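Side-chain contact in GCN5-related N-acetyltransferase (PDB 3TCV), which probably transfers an acetyl group from acetyl-CoA to an amino group, perhaps that of a protein N-terminus: residues Glu84-Pro87 and Trp88-Ala92. Sequence-based numbering, arbitrary orientation.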
ATOM      1  N   GLU B  84      -4.226 -29.765  12.048  1.00 21.13           N
ATOM      2  CA  GLU B  84      -4.487 -28.902  10.894  1.00 21.90           C
ATOM      3  C   GLU B  84      -3.952 -27.484  11.079  1.00 21.04           C
ATOM      4  O   GLU B  84      -3.767 -26.771  10.101  1.00 20.25           O
ATOM      5  CB  GLU B  84      -5.992 -28.886  10.547  1.00 23.68           C
ATOM      6  CG  GLU B  84      -6.447 -30.141   9.797  1.00 27.29           C
ATOM      7  CD  GLU B  84      -7.936 -30.160   9.438  1.00 30.43           C
ATOM      8  OE1 GLU B  84      -8.713 -29.344   9.953  1.00 35.06           O
ATOM      9  OE2 GLU B  84      -8.341 -31.016   8.630  1.00 34.78           O
ATOM     10  N   PHE B  85      -3.689 -27.109  12.323  1.00 20.25           N
ATOM     11  CA  PHE B  85      -3.163 -25.788  12.666  1.00 20.28           C
ATOM     12  C   PHE B  85      -1.659 -25.684  12.399  1.00 20.43           C
ATOM     13  O   PHE B  85      -1.117 -24.594  12.183  1.00 19.12           O
ATOM     14  CB  PHE B  85      -3.469 -25.525  14.144  1.00 20.29           C
ATOM     15  CG  PHE B  85      -3.132 -24.140  14.627  1.00 20.16           C
ATOM     16  CD1 PHE B  85      -3.652 -23.028  13.979  1.00 20.07           C
ATOM     17  CD2 PHE B  85      -2.371 -23.957  15.771  1.00 20.56           C
ATOM     18  CE1 PHE B  85      -3.391 -21.749  14.436  1.00 20.10           C
ATOM     19  CE2 PHE B  85      -2.092 -22.683  16.236  1.00 20.53           C
ATOM     20  CZ  PHE B  85      -2.615 -21.578  15.573  1.00 20.46           C
ATOM     21  N   GLU B  86      -0.977 -26.826  12.417  1.00 20.64           N
ATOM     22  CA  GLU B  86       0.481 -26.807  12.389  1.00 21.72           C
ATOM     23  C   GLU B  86       1.117 -26.106  11.183  1.00 20.90           C
ATOM     24  O   GLU B  86       2.063 -25.365  11.374  1.00 21.49           O
ATOM     25  CB  GLU B  86       1.068 -28.226  12.554  1.00 23.24           C
ATOM     26  CG  GLU B  86       2.540 -28.219  12.967  1.00 24.83           C
ATOM     27  CD  GLU B  86       2.810 -27.684  14.372  1.00 25.83           C
ATOM     28  OE1 GLU B  86       1.923 -27.714  15.249  1.00 27.62           O
ATOM     29  OE2 GLU B  86       3.960 -27.233  14.635  1.00 28.91           O
ATOM     30  N   PRO B  87       0.610 -26.322   9.961  1.00 20.35           N
ATOM     31  CA  PRO B  87       1.249 -25.642   8.828  1.00 20.67           C
ATOM     32  C   PRO B  87       1.245 -24.115   8.936  1.00 20.30           C
ATOM     33  O   PRO B  87       2.277 -23.488   8.730  1.00 20.07           O
ATOM     34  CB  PRO B  87       0.412 -26.094   7.634  1.00 20.80           C
ATOM     35  CG  PRO B  87      -0.050 -27.454   8.033  1.00 20.98           C
ATOM     36  CD  PRO B  87      -0.369 -27.318   9.499  1.00 20.70           C
ATOM     37  N   TRP B  88       0.094 -23.541   9.252  1.00 19.56           N
ATOM     38  CA  TRP B  88       0.017 -22.080   9.465  1.00 19.33           C
ATOM     39  C   TRP B  88       0.895 -21.634  10.579  1.00 19.27           C
ATOM     40  O   TRP B  88       1.559 -20.604  10.481  1.00 19.87           O
ATOM     41  CB  TRP B  88      -1.422 -21.598   9.704  1.00 18.79           C
ATOM     42  CG  TRP B  88      -1.479 -20.087   9.880  1.00 18.64           C
ATOM     43  CD1 TRP B  88      -1.672 -19.114   8.900  1.00 19.15           C
ATOM     44  CD2 TRP B  88      -1.300 -19.343  11.121  1.00 18.34           C
ATOM     45  NE1 TRP B  88      -1.626 -17.856   9.453  1.00 18.66           N
ATOM     46  CE2 TRP B  88      -1.405 -17.924  10.776  1.00 18.54           C
ATOM     47  CE3 TRP B  88      -1.041 -19.694  12.443  1.00 18.29           C
ATOM     48  CZ2 TRP B  88      -1.271 -16.930  11.733  1.00 18.34           C
ATOM     49  CZ3 TRP B  88      -0.925 -18.678  13.392  1.00 18.22           C
ATOM     50  CH2 TRP B  88      -1.027 -17.324  13.031  1.00 18.25           C
ATOM     51  N   LEU B  89       0.911 -22.389  11.670  1.00 20.00           N
ATOM     52  CA  LEU B  89       1.696 -22.041  12.836  1.00 20.22           C
ATOM     53  C   LEU B  89       3.186 -22.015  12.511  1.00 21.03           C
ATOM     54  O   LEU B  89       3.903 -21.089  12.890  1.00 20.65           O
ATOM     55  CB  LEU B  89       1.430 -23.059  13.950  1.00 20.86           C
ATOM     56  CG  LEU B  89       2.207 -22.858  15.237  1.00 21.18           C
ATOM     57  CD1 LEU B  89       1.773 -21.565  15.937  1.00 20.47           C
ATOM     58  CD2 LEU B  89       1.994 -24.074  16.124  1.00 21.96           C
ATOM     59  N   ASP B  90       3.661 -23.055  11.832  1.00 21.69           N
ATOM     60  CA  ASP B  90       5.077 -23.119  11.454  1.00 23.00           C
ATOM     61  C   ASP B  90       5.481 -21.971  10.520  1.00 23.03           C
ATOM     62  O   ASP B  90       6.528 -21.346  10.698  1.00 23.70           O
ATOM     63  CB  ASP B  90       5.387 -24.468  10.812  1.00 23.89           C
ATOM     64  CG  ASP B  90       5.180 -25.619  11.770  1.00 25.03           C
ATOM     65  OD1 ASP B  90       4.970 -25.360  12.978  1.00 26.76           O
ATOM     66  OD2 ASP B  90       5.196 -26.785  11.320  1.00 26.47           O
ATOM     67  N   LYS B  91       4.669 -21.702   9.511  1.00 23.36           N
ATOM     68  CA  LYS B  91       4.978 -20.614   8.577  1.00 24.23           C
ATOM     69  C   LYS B  91       5.010 -19.272   9.318  1.00 23.23           C
ATOM     70  O   LYS B  91       5.949 -18.476   9.149  1.00 22.80           O
ATOM     71  CB  LYS B  91       3.958 -20.572   7.461  1.00 26.39           C
ATOM     72  CG  LYS B  91       4.264 -19.551   6.395  1.00 28.90           C
ATOM     73  CD  LYS B  91       3.147 -19.532   5.364  1.00 31.62           C
ATOM     74  CE  LYS B  91       3.513 -18.635   4.190  1.00 34.11           C
ATOM     75  NZ  LYS B  91       2.272 -18.229   3.484  1.00 36.67           N
ATOM     76  N   ALA B  92       4.007 -19.044  10.156  1.00 22.15           N
ATOM     77  CA  ALA B  92       3.913 -17.797  10.939  1.00 21.47           C
ATOM     78  C   ALA B  92       5.095 -17.625  11.904  1.00 22.07           C
ATOM     79  O   ALA B  92       5.614 -16.516  12.045  1.00 22.16           O
ATOM     80  CB  ALA B  92       2.592 -17.716  11.707  1.00 20.45           C
TER
HETATM   81  O   HOH W   1      -2.678 -24.451   9.219  1.00 17.99           O
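F85 and W88, one turn apart on helix 82-94, lay their side chains alongside each other, both pointing the same way off the helix. The rings are nearly parallel, with planes 25° apart, but slid so far that they barely overlap: F85 CE1 meets W88 CE3 at 3.7 Å. L89 closes the packed side, its CB over the rim of one face of the F85 ring and its CD1 4.0 Å from F85 CE2. On the next turn, A92 CB lies over the rim of one indole face.

This is one flank of an amphipathic helix in a GNAT domain: F85 rests on L58 and F59 of helix 51-61, and W88 meets F100 of strand 99-105 edge-to-face. Nearly straight i to i+4 bonds run from L89 N to F85 O and from D90 N to E86 O. P87 has no amide hydrogen to give, and the helix kinks here; at the next step a water donates to E84 O and accepts from W88 N at 2.9 Å.

Against the buried F85 and L89, the other flank is looser and polar, with P87 and K91 exposed, E86 and D90 partly so. A bend at chi2 (67°) turns the E86 carboxylate forward along the helix, bringing OE2 to 2.7 Å from D90 OD1. So short a separation suggests that one acid holds a proton; R82, salt-bridged to E86 OE1, probably offsets part of the remaining charge. K91 sends its extended chain away from the contact.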